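Local coordinates for protein S-adenosylmethionine:tRNA ribosyltransferase-isomerase (Thermus thermophilus, PDB 1WDI) that probably transfers and isomerises the ribose of S-adenosylmethionine onto the modified base of preQ1-tRNA, giving epoxyqueuosine in the queuosine pathway, at residues Ala230-Pro236 with Ala276-Arg282; Glu50-Pro54 with Arg251-Ala255; Phe38-Lys43 with Leu327-Tyr333. One frame throughout, in Å; residues are numbered along the deposited sequence.

Contact 1: residues Ala230-Pro236 with Ala276-Arg282; sequences AEPYAIP and AGEGETR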
loop_
_atom_site.group_PDB
_atom_site.type_symbol
_atom_site.label_atom_id
_atom_site.label_comp_id
_atom_site.label_asym_id
_atom_site.label_seq_id
_atom_site.Cartn_x
_atom_site.Cartn_y
_atom_site.Cartn_z
ATOM N N ALA A 230 6.734 -6.874 7.431
ATOM C CA ALA A 230 7.721 -6.550 6.406
ATOM C C ALA A 230 7.028 -6.152 5.107
ATOM O O ALA A 230 5.987 -6.704 4.754
ATOM C CB ALA A 230 8.640 -7.743 6.166
ATOM N N GLU A 231 7.610 -5.191 4.399
ATOM C CA GLU A 231 7.041 -4.717 3.144
ATOM C C GLU A 231 8.038 -4.849 1.995
ATOM O O GLU A 231 9.007 -4.095 1.918
ATOM C CB GLU A 231 6.612 -3.250 3.286
ATOM C CG GLU A 231 6.046 -2.621 2.016
ATOM C CD GLU A 231 5.713 -1.144 2.188
ATOM O OE1 GLU A 231 4.965 -0.808 3.132
ATOM O OE2 GLU A 231 6.194 -0.320 1.378
ATOM N N PRO A 232 7.821 -5.826 1.101
ATOM C CA PRO A 232 8.713 -6.034 -0.043
ATOM C C PRO A 232 8.273 -5.098 -1.168
ATOM O O PRO A 232 7.092 -5.028 -1.491
ATOM C CB PRO A 232 8.501 -7.507 -0.375
ATOM C CG PRO A 232 7.040 -7.691 -0.084
ATOM C CD PRO A 232 6.851 -6.932 1.224
ATOM N N TYR A 233 9.220 -4.383 -1.764
ATOM C CA TYR A 233 8.887 -3.437 -2.824
ATOM C C TYR A 233 9.981 -3.351 -3.878
ATOM O O TYR A 233 11.080 -3.871 -3.702
ATOM C CB TYR A 233 8.689 -2.044 -2.218
ATOM C CG TYR A 233 9.948 -1.525 -1.557
ATOM C CD1 TYR A 233 10.969 -0.940 -2.311
ATOM C CD2 TYR A 233 10.151 -1.685 -0.185
ATOM C CE1 TYR A 233 12.165 -0.530 -1.715
ATOM C CE2 TYR A 233 11.334 -1.281 0.420
ATOM C CZ TYR A 233 12.339 -0.705 -0.349
ATOM O OH TYR A 233 13.511 -0.303 0.253
ATOM N N ALA A 234 9.670 -2.666 -4.970
ATOM C CA ALA A 234 10.632 -2.475 -6.041
ATOM C C ALA A 234 10.480 -1.057 -6.558
ATOM O O ALA A 234 9.369 -0.595 -6.806
ATOM C CB ALA A 234 10.394 -3.482 -7.167
ATOM N N ILE A 235 11.599 -0.360 -6.694
ATOM C CA ILE A 235 11.575 0.998 -7.203
ATOM C C ILE A 235 12.223 1.037 -8.581
ATOM O O ILE A 235 13.420 0.789 -8.722
ATOM C CB ILE A 235 12.329 1.961 -6.275
ATOM C CG1 ILE A 235 11.687 1.954 -4.883
ATOM C CG2 ILE A 235 12.316 3.362 -6.877
ATOM C CD1 ILE A 235 12.338 2.894 -3.915
ATOM N N PRO A 236 11.430 1.339 -9.621
ATOM C CA PRO A 236 11.936 1.415 -10.994
ATOM C C PRO A 236 13.073 2.422 -11.099
ATOM O O PRO A 236 13.099 3.430 -10.382
ATOM C CB PRO A 236 10.706 1.856 -11.790
ATOM C CG PRO A 236 9.578 1.236 -11.024
ATOM C CD PRO A 236 9.968 1.532 -9.590
ATOM N N ALA A 276 17.502 2.522 -6.889
ATOM C CA ALA A 276 16.603 1.745 -7.730
ATOM C C ALA A 276 16.676 0.268 -7.386
ATOM O O ALA A 276 17.686 -0.210 -6.867
ATOM C CB ALA A 276 16.964 1.944 -9.199
ATOM N N GLY A 277 15.593 -0.451 -7.656
ATOM C CA GLY A 277 15.596 -1.873 -7.396
ATOM C C GLY A 277 14.728 -2.379 -6.268
ATOM O O GLY A 277 13.955 -1.639 -5.648
ATOM N N GLU A 278 14.871 -3.671 -6.008
ATOM C CA GLU A 278 14.108 -4.340 -4.977
ATOM C C GLU A 278 14.601 -3.955 -3.598
ATOM O O GLU A 278 15.750 -3.545 -3.420
ATOM C CB GLU A 278 14.204 -5.856 -5.148
ATOM C CG GLU A 278 13.579 -6.368 -6.435
ATOM C CD GLU A 278 13.768 -7.860 -6.613
ATOM O OE1 GLU A 278 14.934 -8.310 -6.703
ATOM O OE2 GLU A 278 12.749 -8.582 -6.658
ATOM N N GLY A 279 13.706 -4.094 -2.631
ATOM C CA GLY A 279 14.032 -3.774 -1.262
ATOM C C GLY A 279 12.936 -4.309 -0.378
ATOM O O GLY A 279 11.950 -4.869 -0.862
ATOM N N GLU A 280 13.109 -4.131 0.923
ATOM C CA GLU A 280 12.139 -4.592 1.897
ATOM C C GLU A 280 12.299 -3.724 3.134
ATOM O O GLU A 280 13.411 -3.311 3.465
ATOM C CB GLU A 280 12.406 -6.055 2.246
ATOM C CG GLU A 280 11.418 -6.663 3.222
ATOM C CD GLU A 280 11.733 -8.117 3.532
ATOM O OE1 GLU A 280 12.808 -8.385 4.114
ATOM O OE2 GLU A 280 10.906 -8.988 3.189
ATOM N N THR A 281 11.193 -3.438 3.811
ATOM C CA THR A 281 11.260 -2.621 5.011
ATOM C C THR A 281 10.262 -3.039 6.078
ATOM O O THR A 281 9.086 -3.280 5.796
ATOM C CB THR A 281 11.012 -1.142 4.696
ATOM O OG1 THR A 281 11.220 -0.362 5.881
ATOM C CG2 THR A 281 9.582 -0.935 4.198
ATOM N N ARG A 282 10.752 -3.127 7.307
ATOM C CA ARG A 282 9.920 -3.473 8.445
ATOM C C ARG A 282 10.132 -2.378 9.480
ATOM O O ARG A 282 9.798 -2.528 10.656
ATOM C CB ARG A 282 10.308 -4.848 9.002
ATOM C CG ARG A 282 11.801 -5.098 9.139
ATOM C CD ARG A 282 12.065 -6.579 9.395
ATOM N NE ARG A 282 13.489 -6.904 9.385
ATOM C CZ ARG A 282 13.974 -8.143 9.407
ATOM N NH1 ARG A 282 13.148 -9.182 9.440
ATOM N NH2 ARG A 282 15.285 -8.345 9.393
#
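The ring of Y233 lies with one face over the backbone of G279 on the adjoining strand: the carbonyl carbon C of G279 sits 3.5 Å above the ring plane, displaced toward the rim, and CA of G279 makes a CH-pi contact 3.9 Å from the ring centroid. At the ring edge, near its plane, comes the backbone N of T281, while E280 N approaches obliquely, 3.4 Å from Y233 CE2. The ring reaches across because CG of Y233 stands between the backbone N and the carbonyl carbon (chi1 62°), which folds the side chain over the neighbouring strand. G279 has to be small here: a beta carbon in the usual position would collide with OH of Y233. An aromatic ring laid over a cross-strand glycine in this way is the arrangement known as aromatic rescue of glycine in beta sheets.

Beneath the ring, strands 231-235 and 277-281 run antiparallel, their axes at 153°. Hydrogen-bonded pairs E231-T281, Y233-G279 and I235-G277 give six backbone bonds; the Y233 N to G279 O bond is 2.9 Å long and nearly straight (174°). In the non-hydrogen-bonded pairs P232-E280 and A234-E278, CA-H groups point at carbonyls, as where CA of E280 lies 3.2 Å from O of E231. Beside the ring, methyl CG2 of T281 packs on CB of E231 at 3.9 Å. On the other face, E280 extends its aliphatic chain along E231 O toward CB of A230.

The face with E231, Y233, I235 and T281 is covered by helix 258-266, whose S266 OG hydrogen-bonds OH of Y233, and by helix 237-248, where A240 meets I235. Strand 203-211 pairs with strand 231-235 through P232 and A234, so that 231-235 lies between 203-211 and 277-281 in the mixed sheet.

Contact 2: residues Glu50-Pro54 with Arg251-Ala255; sequences EFLRP and RRVVA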
loop_
_atom_site.group_PDB
_atom_site.type_symbol
_atom_site.label_atom_id
_atom_site.label_comp_id
_atom_site.label_asym_id
_atom_site.label_seq_id
_atom_site.Cartn_x
_atom_site.Cartn_y
_atom_site.Cartn_z
ATOM N N GLU A 50 -4.794 22.393 -6.828
ATOM C CA GLU A 50 -4.656 23.716 -6.226
ATOM C C GLU A 50 -3.478 23.796 -5.273
ATOM O O GLU A 50 -2.875 24.856 -5.106
ATOM C CB GLU A 50 -5.904 24.071 -5.420
ATOM C CG GLU A 50 -7.062 24.617 -6.208
ATOM C CD GLU A 50 -8.265 24.852 -5.317
ATOM O OE1 GLU A 50 -8.067 25.290 -4.162
ATOM O OE2 GLU A 50 -9.400 24.604 -5.771
ATOM N N PHE A 51 -3.162 22.675 -4.633
ATOM C CA PHE A 51 -2.084 22.655 -3.660
ATOM C C PHE A 51 -0.758 22.134 -4.168
ATOM O O PHE A 51 0.232 22.133 -3.446
ATOM C CB PHE A 51 -2.536 21.876 -2.427
ATOM C CG PHE A 51 -3.758 22.462 -1.786
ATOM C CD1 PHE A 51 -5.030 22.089 -2.207
ATOM C CD2 PHE A 51 -3.636 23.459 -0.823
ATOM C CE1 PHE A 51 -6.167 22.702 -1.684
ATOM C CE2 PHE A 51 -4.769 24.080 -0.291
ATOM C CZ PHE A 51 -6.036 23.701 -0.725
ATOM N N LEU A 52 -0.732 21.695 -5.417
ATOM C CA LEU A 52 0.510 21.213 -5.986
ATOM C C LEU A 52 0.989 22.251 -6.984
ATOM O O LEU A 52 0.327 23.273 -7.195
ATOM C CB LEU A 52 0.290 19.872 -6.683
ATOM C CG LEU A 52 -0.221 18.740 -5.793
ATOM C CD1 LEU A 52 -0.194 17.439 -6.585
ATOM C CD2 LEU A 52 0.646 18.624 -4.546
ATOM N N ARG A 53 2.145 22.011 -7.584
ATOM C CA ARG A 53 2.649 22.935 -8.585
ATOM C C ARG A 53 3.519 22.219 -9.603
ATOM O O ARG A 53 4.034 21.134 -9.339
ATOM C CB ARG A 53 3.396 24.099 -7.928
ATOM C CG ARG A 53 4.440 23.720 -6.916
ATOM C CD ARG A 53 4.370 24.674 -5.728
ATOM N NE ARG A 53 5.464 24.441 -4.795
ATOM C CZ ARG A 53 5.504 24.899 -3.550
ATOM N NH1 ARG A 53 4.503 25.624 -3.070
ATOM N NH2 ARG A 53 6.551 24.627 -2.784
ATOM N N PRO A 54 3.664 22.803 -10.800
ATOM C CA PRO A 54 4.491 22.146 -11.813
ATOM C C PRO A 54 5.866 21.803 -11.252
ATOM O O PRO A 54 6.518 22.636 -10.627
ATOM C CB PRO A 54 4.537 23.171 -12.953
ATOM C CG PRO A 54 4.298 24.488 -12.260
ATOM C CD PRO A 54 3.231 24.140 -11.248
ATOM N N ARG A 251 12.805 20.377 -5.860
ATOM C CA ARG A 251 11.394 20.147 -6.164
ATOM C C ARG A 251 10.786 19.151 -5.164
ATOM O O ARG A 251 11.468 18.258 -4.671
ATOM C CB ARG A 251 11.241 19.649 -7.606
ATOM C CG ARG A 251 11.615 20.719 -8.647
ATOM C CD ARG A 251 11.314 20.290 -10.091
ATOM N NE ARG A 251 12.245 19.295 -10.623
ATOM C CZ ARG A 251 11.933 18.027 -10.883
ATOM N NH1 ARG A 251 10.707 17.572 -10.662
ATOM N NH2 ARG A 251 12.851 17.210 -11.382
ATOM N N ARG A 252 9.502 19.310 -4.865
ATOM C CA ARG A 252 8.837 18.448 -3.887
ATOM C C ARG A 252 8.509 17.029 -4.320
ATOM O O ARG A 252 8.036 16.794 -5.433
ATOM C CB ARG A 252 7.541 19.101 -3.401
ATOM C CG ARG A 252 7.724 20.488 -2.817
ATOM C CD ARG A 252 6.438 20.979 -2.183
ATOM N NE ARG A 252 5.348 21.121 -3.151
ATOM C CZ ARG A 252 4.166 21.658 -2.861
ATOM N NH1 ARG A 252 3.928 22.099 -1.632
ATOM N NH2 ARG A 252 3.226 21.769 -3.797
ATOM N N VAL A 253 8.768 16.085 -3.417
ATOM C CA VAL A 253 8.444 14.688 -3.647
ATOM C C VAL A 253 7.216 14.480 -2.764
ATOM O O VAL A 253 7.296 14.577 -1.536
ATOM C CB VAL A 253 9.594 13.755 -3.207
ATOM C CG1 VAL A 253 9.172 12.300 -3.356
ATOM C CG2 VAL A 253 10.825 14.026 -4.058
ATOM N N VAL A 254 6.076 14.234 -3.402
ATOM C CA VAL A 254 4.808 14.054 -2.705
ATOM C C VAL A 254 4.396 12.592 -2.693
ATOM O O VAL A 254 4.146 11.991 -3.739
ATOM C CB VAL A 254 3.695 14.895 -3.385
ATOM C CG1 VAL A 254 2.419 14.853 -2.553
ATOM C CG2 VAL A 254 4.178 16.340 -3.560
ATOM N N ALA A 255 4.318 12.020 -1.499
ATOM C CA ALA A 255 3.957 10.620 -1.362
ATOM C C ALA A 255 2.457 10.421 -1.325
ATOM O O ALA A 255 1.736 11.148 -0.641
ATOM C CB ALA A 255 4.587 10.038 -0.086
HETATM O O HOH W 1 1.550 23.696 -1.608
#
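F51 offers its carbonyl to R252 where the weakly bonded helix end at 50-51 gives way to an extended loop; strand 253-255 starts just after R252. The backbones stay well apart, CA of L52 and CA of V254 being 9.0 Å from each other, and side chains span the gap. NH2 of R252 meets a lone pair of F51 O in the carbonyl plane at 3.0 Å (N-H...O 153°). Water 1 closes the same corner, donating to F51 O and accepting from NH1 of R252, while D56 forms a salt bridge with NH2.

The guanidinium of R53 lies flat over that of R252, CZ to CZ 3.6 Å with planes 8° apart, though the two chains cross at about a right angle. R252 bends at chi3 (-63°), turning its plane beneath R53. The carboxylate of D56, which also accepts from N of R53, probably offsets part of the repulsion between the like charges. Below, CD2 of L52 touches CG2 of V254 at 4.3 Å. A leucine in place of R252 would probably leave F51 O without its side-chain donor, D56 without its charged mate and R53 without its stacking platform.

This is a stacked arginine pair anchored by an aspartate, tying the loop after helix 48-51 to the start of a parallel strand in the central mixed sheet.

Contact 3: residues Phe38-Lys43 with Leu327-Tyr333; sequences FRVAHK and LAVAEGY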
loop_
_atom_site.group_PDB
_atom_site.type_symbol
_atom_site.label_atom_id
_atom_site.label_comp_id
_atom_site.label_asym_id
_atom_site.label_seq_id
_atom_site.Cartn_x
_atom_site.Cartn_y
_atom_site.Cartn_z
ATOM N N PHE A 38 -1.256 26.606 13.148
ATOM C CA PHE A 38 -2.203 25.543 12.869
ATOM C C PHE A 38 -3.184 26.135 11.853
ATOM O O PHE A 38 -3.758 27.192 12.086
ATOM C CB PHE A 38 -2.968 25.168 14.139
ATOM C CG PHE A 38 -3.986 24.077 13.940
ATOM C CD1 PHE A 38 -3.606 22.738 13.967
ATOM C CD2 PHE A 38 -5.325 24.388 13.729
ATOM C CE1 PHE A 38 -4.545 21.722 13.791
ATOM C CE2 PHE A 38 -6.276 23.383 13.552
ATOM C CZ PHE A 38 -5.888 22.046 13.583
ATOM N N ARG A 39 -3.362 25.462 10.726
ATOM C CA ARG A 39 -4.289 25.937 9.710
ATOM C C ARG A 39 -4.600 24.810 8.744
ATOM O O ARG A 39 -3.721 24.035 8.364
ATOM C CB ARG A 39 -3.712 27.146 8.957
ATOM C CG ARG A 39 -2.444 26.880 8.175
ATOM C CD ARG A 39 -1.870 28.185 7.629
ATOM N NE ARG A 39 -0.703 27.967 6.780
ATOM C CZ ARG A 39 0.466 27.494 7.206
ATOM N NH1 ARG A 39 0.650 27.187 8.490
ATOM N NH2 ARG A 39 1.454 27.317 6.338
ATOM N N VAL A 40 -5.867 24.707 8.376
ATOM C CA VAL A 40 -6.299 23.668 7.468
ATOM C C VAL A 40 -7.244 24.242 6.424
ATOM O O VAL A 40 -7.805 25.325 6.594
ATOM C CB VAL A 40 -7.040 22.536 8.223
ATOM C CG1 VAL A 40 -6.169 21.990 9.351
ATOM C CG2 VAL A 40 -8.354 23.061 8.781
ATOM N N ALA A 41 -7.392 23.512 5.328
ATOM C CA ALA A 41 -8.314 23.902 4.278
ATOM C C ALA A 41 -9.220 22.692 4.153
ATOM O O ALA A 41 -8.742 21.559 4.126
ATOM C CB ALA A 41 -7.568 24.154 2.966
ATOM N N HIS A 42 -10.528 22.923 4.120
ATOM C CA HIS A 42 -11.481 21.834 3.988
ATOM C C HIS A 42 -11.872 21.771 2.520
ATOM O O HIS A 42 -12.677 22.569 2.039
ATOM C CB HIS A 42 -12.692 22.090 4.889
ATOM C CG HIS A 42 -12.352 22.082 6.346
ATOM N ND1 HIS A 42 -11.902 20.952 6.996
ATOM C CD2 HIS A 42 -12.321 23.079 7.263
ATOM C CE1 HIS A 42 -11.605 21.253 8.247
ATOM N NE2 HIS A 42 -11.850 22.538 8.436
ATOM N N LYS A 43 -11.275 20.812 1.817
ATOM C CA LYS A 43 -11.490 20.638 0.387
ATOM C C LYS A 43 -11.995 19.251 0.025
ATOM O O LYS A 43 -12.579 18.536 0.843
ATOM C CB LYS A 43 -10.167 20.880 -0.354
ATOM C CG LYS A 43 -9.593 22.291 -0.204
ATOM C CD LYS A 43 -10.278 23.260 -1.160
ATOM C CE LYS A 43 -9.897 24.704 -0.860
ATOM N NZ LYS A 43 -10.479 25.640 -1.868
ATOM N N LEU A 327 -10.289 17.632 14.846
ATOM C CA LEU A 327 -11.016 18.549 13.974
ATOM C C LEU A 327 -11.751 17.745 12.903
ATOM O O LEU A 327 -12.914 18.008 12.607
ATOM C CB LEU A 327 -10.058 19.541 13.298
ATOM C CG LEU A 327 -10.724 20.543 12.337
ATOM C CD1 LEU A 327 -11.655 21.457 13.138
ATOM C CD2 LEU A 327 -9.672 21.378 11.601
ATOM N N ALA A 328 -11.064 16.763 12.324
ATOM C CA ALA A 328 -11.652 15.915 11.289
ATOM C C ALA A 328 -12.902 15.236 11.832
ATOM O O ALA A 328 -13.938 15.177 11.158
ATOM C CB ALA A 328 -10.647 14.867 10.830
ATOM N N VAL A 329 -12.802 14.716 13.050
ATOM C CA VAL A 329 -13.944 14.064 13.677
ATOM C C VAL A 329 -15.086 15.076 13.828
ATOM O O VAL A 329 -16.204 14.836 13.379
ATOM C CB VAL A 329 -13.585 13.511 15.075
ATOM C CG1 VAL A 329 -14.853 13.026 15.788
ATOM C CG2 VAL A 329 -12.590 12.363 14.940
ATOM N N ALA A 330 -14.788 16.213 14.449
ATOM C CA ALA A 330 -15.784 17.259 14.670
ATOM C C ALA A 330 -16.406 17.788 13.375
ATOM O O ALA A 330 -17.572 18.182 13.363
ATOM C CB ALA A 330 -15.160 18.409 15.452
ATOM N N GLU A 331 -15.633 17.796 12.291
ATOM C CA GLU A 331 -16.124 18.292 11.005
ATOM C C GLU A 331 -16.836 17.253 10.140
ATOM O O GLU A 331 -17.150 17.511 8.975
ATOM C CB GLU A 331 -14.980 18.930 10.211
ATOM C CG GLU A 331 -14.561 20.313 10.701
ATOM C CD GLU A 331 -15.700 21.331 10.641
ATOM O OE1 GLU A 331 -16.435 21.355 9.631
ATOM O OE2 GLU A 331 -15.853 22.116 11.601
ATOM N N GLY A 332 -17.088 16.078 10.706
ATOM C CA GLY A 332 -17.792 15.044 9.969
ATOM C C GLY A 332 -17.036 14.255 8.905
ATOM O O GLY A 332 -17.665 13.602 8.076
ATOM N N TYR A 333 -15.706 14.300 8.908
ATOM C CA TYR A 333 -14.948 13.536 7.915
ATOM C C TYR A 333 -15.186 12.047 8.116
ATOM O O TYR A 333 -15.510 11.611 9.220
ATOM C CB TYR A 333 -13.443 13.792 8.031
ATOM C CG TYR A 333 -12.974 15.087 7.422
ATOM C CD1 TYR A 333 -13.197 16.310 8.061
ATOM C CD2 TYR A 333 -12.302 15.094 6.200
ATOM C CE1 TYR A 333 -12.757 17.506 7.495
ATOM C CE2 TYR A 333 -11.863 16.284 5.627
ATOM C CZ TYR A 333 -12.092 17.484 6.282
ATOM O OH TYR A 333 -11.641 18.654 5.719
HETATM O O HOH W 2 -13.379 18.975 3.521
#
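OH of Y333 and ND1 of H42 share a short, nearly straight hydrogen bond of 2.6 Å (173°), each atom lying at the edge of the other's ring and in its plane. The rings meet rim to rim, planes at 48°. Water 2 bonds the same OH at 2.8 Å and donates to O of K43. Next to this polar link, CD2 of L327 presses tip to tip on CG2 of V40 at 3.5 Å, meets the edge of the H42 ring, and reaches the rim of F38 at 4.3 Å. The side chain of E331 crosses that of H42 at about a right angle, its CG 4.0 Å from CE1 of H42.

L327 extends toward the strand with CG anti to the backbone N (chi1 179°). Helix 318-330 ends in a Schellman motif with G332 at C-prime, N of Y333 bonding to O of A328, and this turn brings the tyrosine back toward strand 40-44. Further out, R28 makes a cation-pi contact with Y333 and hydrogen-bonds O of E331, while F301 meets the tyrosine ring.

Either partner could donate in the H42-Y333 bond. With the E331 carboxylate nearby but not in contact, any positive charge on H42 would probably be favoured slightly.

Overall arrangement
All three contacts reach the same mixed sheet, but at different depths. Contact 1, nearest the chain's centre, is partly buried and joins two strands through backbone bonds and an aromatic-glycine overlay. Contact 2, also partly buried, ties a loop to another strand mainly by arginine side chains. Contact 3 is a surface contact, where a helix end meets a strand through a histidine-tyrosine bond and apolar tips. Contacts 2 and 3 touch: F51 packs on A41 and K43, since strand 40-44 leads into helix 48-51. Contact 1 lies apart, its centre about 34 Å from that of contact 3, on the opposite side of the chain's centre.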